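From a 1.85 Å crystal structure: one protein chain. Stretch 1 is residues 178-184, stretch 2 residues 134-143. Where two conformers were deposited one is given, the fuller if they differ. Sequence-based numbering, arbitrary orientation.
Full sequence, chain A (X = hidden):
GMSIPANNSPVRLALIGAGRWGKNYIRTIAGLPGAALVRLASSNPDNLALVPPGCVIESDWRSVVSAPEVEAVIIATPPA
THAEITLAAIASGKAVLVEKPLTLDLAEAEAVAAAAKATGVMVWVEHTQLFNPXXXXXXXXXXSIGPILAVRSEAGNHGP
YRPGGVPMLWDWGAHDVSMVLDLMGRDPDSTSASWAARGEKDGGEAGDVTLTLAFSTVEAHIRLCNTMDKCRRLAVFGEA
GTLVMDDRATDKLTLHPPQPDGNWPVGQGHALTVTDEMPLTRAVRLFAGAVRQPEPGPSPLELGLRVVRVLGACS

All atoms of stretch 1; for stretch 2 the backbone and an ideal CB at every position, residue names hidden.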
ATOM      1  N   SER A 178       5.574  -4.458   0.992  1.00 12.25           N
ATOM      2  CA  SER A 178       5.406  -3.627   2.192  1.00 11.97           C
ATOM      3  C   SER A 178       5.089  -4.473   3.424  1.00 12.12           C
ATOM      4  O   SER A 178       5.597  -4.212   4.523  1.00  9.34           O
ATOM      5  CB  SER A 178       4.308  -2.559   1.989  1.00 11.95           C
ATOM      6  OG  SER A 178       3.050  -3.116   1.680  1.00 14.34           O
HETATM    7  N   MSE A 179       4.250  -5.480   3.227  0.50 10.77           N
HETATM    8  CA  MSE A 179       3.821  -6.364   4.303  0.50 10.05           C
HETATM    9  C   MSE A 179       5.008  -7.210   4.803  0.50  8.50           C
HETATM   10  O   MSE A 179       5.276  -7.269   6.012  0.50  9.22           O
HETATM   11  CB  MSE A 179       2.655  -7.217   3.810  0.50  8.97           C
HETATM   12  CG  MSE A 179       2.123  -8.204   4.804  0.50 13.30           C
HETATM   13 SE   MSE A 179       3.067  -9.910   4.775  0.37  2.00          SE
HETATM   14  CE  MSE A 179       2.427 -10.559   3.120  0.50  2.00           C
ATOM     15  N   VAL A 180       5.763  -7.793   3.875  1.00 10.98           N
ATOM     16  CA  VAL A 180       6.923  -8.611   4.233  1.00  9.57           C
ATOM     17  C   VAL A 180       8.020  -7.811   4.966  1.00 11.37           C
ATOM     18  O   VAL A 180       8.449  -8.202   6.049  1.00 11.78           O
ATOM     19  CB  VAL A 180       7.460  -9.369   3.022  1.00 11.84           C
ATOM     20  CG1 VAL A 180       8.668 -10.184   3.399  1.00 12.89           C
ATOM     21  CG2 VAL A 180       6.379 -10.347   2.464  1.00 10.76           C
ATOM     22  N   LEU A 181       8.418  -6.669   4.416  1.00 10.62           N
ATOM     23  CA  LEU A 181       9.354  -5.760   5.097  1.00 10.80           C
ATOM     24  C   LEU A 181       8.853  -5.258   6.453  1.00 11.08           C
ATOM     25  O   LEU A 181       9.643  -5.163   7.411  1.00 14.87           O
ATOM     26  CB  LEU A 181       9.742  -4.587   4.214  1.00 11.80           C
ATOM     27  CG  LEU A 181      10.356  -4.813   2.821  1.00 16.51           C
ATOM     28  CD1 LEU A 181      10.743  -3.475   2.123  1.00 14.36           C
ATOM     29  CD2 LEU A 181      11.559  -5.730   2.846  1.00 18.66           C
ATOM     30  N   ASP A 182       7.570  -4.962   6.561  1.00 12.33           N
ATOM     31  CA  ASP A 182       6.973  -4.563   7.845  1.00 11.99           C
ATOM     32  C   ASP A 182       7.035  -5.685   8.897  1.00 12.08           C
ATOM     33  O   ASP A 182       7.445  -5.457  10.046  1.00 11.71           O
ATOM     34  CB  ASP A 182       5.544  -4.092   7.686  1.00 10.97           C
ATOM     35  CG  ASP A 182       4.977  -3.577   8.985  1.00 15.65           C
ATOM     36  OD1 ASP A 182       5.563  -2.625   9.561  1.00 13.89           O
ATOM     37  OD2 ASP A 182       3.948  -4.128   9.422  1.00 20.00           O
ATOM     38  N   LEU A 183       6.691  -6.898   8.485  1.00 14.77           N
ATOM     39  CA  LEU A 183       6.854  -8.109   9.315  1.00 15.40           C
ATOM     40  C   LEU A 183       8.275  -8.376   9.750  1.00 14.58           C
ATOM     41  O   LEU A 183       8.505  -8.668  10.922  1.00 17.00           O
ATOM     42  CB  LEU A 183       6.345  -9.341   8.557  1.00 14.56           C
ATOM     43  CG  LEU A 183       6.383 -10.734   9.223  1.00 14.79           C
ATOM     44  CD1 LEU A 183       5.558 -10.707  10.502  1.00 15.44           C
ATOM     45  CD2 LEU A 183       5.908 -11.893   8.298  1.00 10.76           C
HETATM   46  N   MSE A 184       9.223  -8.344   8.821  1.00 15.20           N
HETATM   47  CA  MSE A 184      10.586  -8.833   9.090  1.00 14.96           C
HETATM   48  C   MSE A 184      11.467  -7.797   9.771  1.00 17.41           C
HETATM   49  O   MSE A 184      12.437  -8.163  10.379  1.00 15.86           O
HETATM   50  CB  MSE A 184      11.287  -9.322   7.828  1.00 14.70           C
HETATM   51  CG  MSE A 184      10.638 -10.500   7.131  1.00 11.98           C
HETATM   52 SE   MSE A 184      10.302 -12.056   8.254  0.75 13.56          SE
HETATM   53  CE  MSE A 184      12.057 -12.910   8.063  1.00 17.82           C
ATOM     54  N   UNK A 134      -6.694  -6.334  10.637  1.00 17.20           N
ATOM     55  CA  UNK A 134      -6.330  -7.731  10.645  1.00 17.31           C
ATOM     56  C   UNK A 134      -4.795  -7.928  10.682  1.00 17.04           C
ATOM     57  O   UNK A 134      -4.315  -8.849  11.337  1.00 15.82           O
ATOM     58  CB  UNK A 134      -6.927  -8.420   9.416  1.00 17.31           C
ATOM     59  N   UNK A 135      -4.037  -7.060   9.993  1.00 17.57           N
ATOM     60  CA  UNK A 135      -2.573  -7.137   9.932  1.00 15.37           C
ATOM     61  C   UNK A 135      -1.994  -6.730  11.280  1.00 15.81           C
ATOM     62  O   UNK A 135      -1.090  -7.370  11.813  1.00 13.83           O
ATOM     63  CB  UNK A 135      -2.019  -6.248   8.817  1.00 15.37           C
ATOM     64  N   UNK A 136      -2.563  -5.673  11.835  0.50 17.13           N
ATOM     65  CA  UNK A 136      -2.229  -5.234  13.177  0.50 17.51           C
ATOM     66  C   UNK A 136      -2.488  -6.343  14.219  0.50 17.27           C
ATOM     67  O   UNK A 136      -1.651  -6.580  15.092  0.50 17.26           O
ATOM     68  CB  UNK A 136      -3.033  -3.980  13.525  0.50 17.51           C
ATOM     69  N   UNK A 137      -3.624  -7.031  14.091  1.00 17.78           N
ATOM     70  CA  UNK A 137      -3.980  -8.187  14.950  1.00 17.89           C
ATOM     71  C   UNK A 137      -3.038  -9.390  14.752  1.00 18.40           C
ATOM     72  O   UNK A 137      -2.695 -10.061  15.721  1.00 17.93           O
ATOM     73  CB  UNK A 137      -5.419  -8.621  14.663  1.00 17.89           C
ATOM     74  N   UNK A 138      -2.618  -9.660  13.509  1.00 17.17           N
ATOM     75  CA  UNK A 138      -1.650 -10.715  13.229  1.00 18.03           C
ATOM     76  C   UNK A 138      -0.306 -10.390  13.865  1.00 19.67           C
ATOM     77  O   UNK A 138       0.294 -11.247  14.534  1.00 19.41           O
ATOM     78  CB  UNK A 138      -1.489 -10.911  11.720  1.00 18.03           C
ATOM     79  N   UNK A 139       0.182  -9.162  13.677  1.00 17.69           N
ATOM     80  CA  UNK A 139       1.423  -8.775  14.335  1.00 18.08           C
ATOM     81  C   UNK A 139       1.338  -8.849  15.858  1.00 19.31           C
ATOM     82  O   UNK A 139       2.293  -9.287  16.500  1.00 18.96           O
ATOM     83  CB  UNK A 139       1.809  -7.356  13.912  1.00 18.08           C
ATOM     84  N   UNK A 140       0.187  -8.481  16.433  1.00 18.09           N
ATOM     85  CA  UNK A 140       0.003  -8.561  17.889  1.00 19.91           C
ATOM     86  C   UNK A 140       0.077  -9.992  18.443  1.00 20.55           C
ATOM     87  O   UNK A 140       0.381 -10.181  19.646  1.00 22.75           O
ATOM     88  CB  UNK A 140      -1.347  -7.947  18.264  1.00 19.91           C
ATOM     89  N   UNK A 141      -0.235 -10.979  17.597  1.00 20.20           N
ATOM     90  CA  UNK A 141      -0.261 -12.402  17.970  1.00 22.13           C
ATOM     91  C   UNK A 141       0.942 -13.227  17.496  1.00 18.99           C
ATOM     92  O   UNK A 141       0.905 -14.440  17.514  1.00 21.83           O
ATOM     93  CB  UNK A 141      -1.536 -13.037  17.412  1.00 22.13           C
ATOM     94  N   UNK A 142       2.013 -12.566  17.107  1.00 18.93           N
ATOM     95  CA  UNK A 142       3.183 -13.262  16.557  1.00 18.13           C
ATOM     96  C   UNK A 142       3.905 -14.145  17.578  1.00 19.49           C
ATOM     97  O   UNK A 142       4.441 -15.184  17.217  1.00 17.62           O
ATOM     98  CB  UNK A 142       4.169 -12.237  15.993  1.00 18.13           C
ATOM     99  N   UNK A 143       3.909 -13.770  18.859  1.00 20.89           N
ATOM    100  CA  UNK A 143       4.557 -14.626  19.883  1.00 21.14           C
ATOM    101  C   UNK A 143       3.935 -16.015  19.938  1.00 22.10           C
ATOM    102  O   UNK A 143       4.635 -16.996  20.165  1.00 21.48           O
ATOM    103  CB  UNK A 143       4.460 -13.972  21.263  1.00 21.14           C
TER

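The two helices run in roughly the same direction, crossing at -29° with axes 11.7 Å apart at closest approach. No ideal CB of stretch 2 has an atom of stretch 1 within 5.5 Å, so contact here has to be made by side chains that extend well beyond CB.

Position 134 is helical and out of reach of stretch 1; small or polar residues would serve equally. It is Ala134.

Position 135 points its CA-to-CB bond toward stretch 1, with a wide gap ahead: its CA lies 8.6 Å from the CA of Met179. Beyond wait the selenomethionine chain of Met179, the CB of Leu183 and the carboxylate of Asp182. A long apolar chain would fill the space, a lysine or arginine could seek the acid, and a large aromatic with a ring donor could do both. The deposited residue is Trp135, chi1 t. Met179 CG lies over one face of the six-membered ring, 3.5 Å from its centroid, a CH-pi contact, while SE sits obliquely at 4.2 Å from that centroid. At the ring edge, NE1 donates to Asp182 OD2 at 2.8 Å and 169°, and CH2 meets Leu183 CB at 4.0 Å. One side chain thus meets an apolar and a polar partner at once.

Position 136 points away; a polar residue is as good as any. It is Glu136, its OE2 hydrogen-bonded elsewhere in the structure. Position 137, out of reach, is equally permissive and holds Ala137.

Position 138 points toward stretch 1, where the nearest atom to its ideal CB is Leu183 CD1, 7.2 Å away. A medium or large apolar residue would suit, though a polar one is not excluded. Leu138 CD2 still stops 4.7 Å from Leu183 CD1, too far to count as a contact.

Position 139, one turn after Trp135, also points toward stretch 1. Its CA lies 7.4 Å from the CA of Leu183. The Asp182 carboxylate invites a long donor; lysine or arginine would suit, glutamine less strongly. Lys139 has chi1 m, and its NZ forms a salt bridge with Asp182 OD2 at 2.6 Å. That oxygen therefore accepts from both Lys139 and Trp135.

Position 140 is out of reach and free in choice: Ala140. At 141, phi/psi of -103/16 departs from the helix, and a polar residue or glycine would tolerate the turn; Asp141 makes no contact across.

Position 142 points toward stretch 1 again, facing the CD1 methyl of Leu183. Leucine, isoleucine or methionine could reach it. Leu142 does, its CD1 3.6 Å from Leu183 CD1.

Position 143 is out of reach; many polar residues would do. It is Thr143.

Stretch 2 134-143: AWEALKADLT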
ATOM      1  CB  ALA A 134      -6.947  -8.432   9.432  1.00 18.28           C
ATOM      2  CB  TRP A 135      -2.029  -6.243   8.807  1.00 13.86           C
ATOM      3  CG  TRP A 135      -0.544  -6.238   8.754  1.00 11.46           C
ATOM      4  CD1 TRP A 135       0.269  -5.196   8.986  1.00 14.84           C
ATOM      5  CD2 TRP A 135       0.295  -7.351   8.445  1.00 15.86           C
ATOM      6  NE1 TRP A 135       1.585  -5.575   8.844  1.00 15.24           N
ATOM      7  CE2 TRP A 135       1.619  -6.905   8.517  1.00 17.33           C
ATOM      8  CE3 TRP A 135       0.052  -8.699   8.137  1.00 17.71           C
ATOM      9  CZ2 TRP A 135       2.687  -7.748   8.311  1.00 13.23           C
ATOM     10  CZ3 TRP A 135       1.114  -9.528   7.922  1.00  9.22           C
ATOM     11  CH2 TRP A 135       2.416  -9.058   8.013  1.00 15.68           C
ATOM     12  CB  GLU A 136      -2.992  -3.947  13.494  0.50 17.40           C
ATOM     13  CG  GLU A 136      -2.585  -2.760  12.581  0.50 12.71           C
ATOM     14  CD  GLU A 136      -3.522  -1.566  12.664  0.50 20.49           C
ATOM     15  OE1 GLU A 136      -4.319  -1.500  13.617  0.50 24.90           O
ATOM     16  OE2 GLU A 136      -3.469  -0.695  11.763  0.50 21.97           O
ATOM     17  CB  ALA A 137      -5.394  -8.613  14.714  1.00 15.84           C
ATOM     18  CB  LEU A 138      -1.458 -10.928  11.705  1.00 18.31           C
ATOM     19  CG  LEU A 138      -0.480 -12.011  11.203  1.00 13.75           C
ATOM     20  CD1 LEU A 138      -0.806 -12.443   9.726  1.00 10.67           C
ATOM     21  CD2 LEU A 138       0.998 -11.546  11.315  1.00 13.00           C
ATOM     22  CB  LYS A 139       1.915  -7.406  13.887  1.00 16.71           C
ATOM     23  CG  LYS A 139       2.299  -7.390  12.431  1.00 15.36           C
ATOM     24  CD  LYS A 139       3.088  -6.143  12.074  1.00 21.21           C
ATOM     25  CE  LYS A 139       2.198  -4.897  12.139  1.00 25.89           C
ATOM     26  NZ  LYS A 139       2.917  -3.663  11.720  1.00 29.12           N
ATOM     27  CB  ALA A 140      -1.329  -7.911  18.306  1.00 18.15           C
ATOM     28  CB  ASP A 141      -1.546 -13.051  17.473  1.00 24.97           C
ATOM     29  CG  ASP A 141      -2.610 -13.110  18.557  1.00 38.49           C
ATOM     30  OD1 ASP A 141      -3.052 -12.030  19.003  1.00 48.36           O
ATOM     31  OD2 ASP A 141      -2.983 -14.233  18.980  1.00 51.80           O
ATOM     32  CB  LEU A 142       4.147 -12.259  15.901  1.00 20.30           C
ATOM     33  CG  LEU A 142       3.957 -11.898  14.419  1.00 17.74           C
ATOM     34  CD1 LEU A 142       4.893 -10.787  14.041  1.00 11.74           C
ATOM     35  CD2 LEU A 142       4.198 -13.092  13.511  1.00 10.67           C
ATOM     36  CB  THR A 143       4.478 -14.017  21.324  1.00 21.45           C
ATOM     37  OG1 THR A 143       4.964 -12.678  21.315  1.00 24.71           O
ATOM     38  CG2 THR A 143       5.315 -14.836  22.313  1.00 19.96           C
TER
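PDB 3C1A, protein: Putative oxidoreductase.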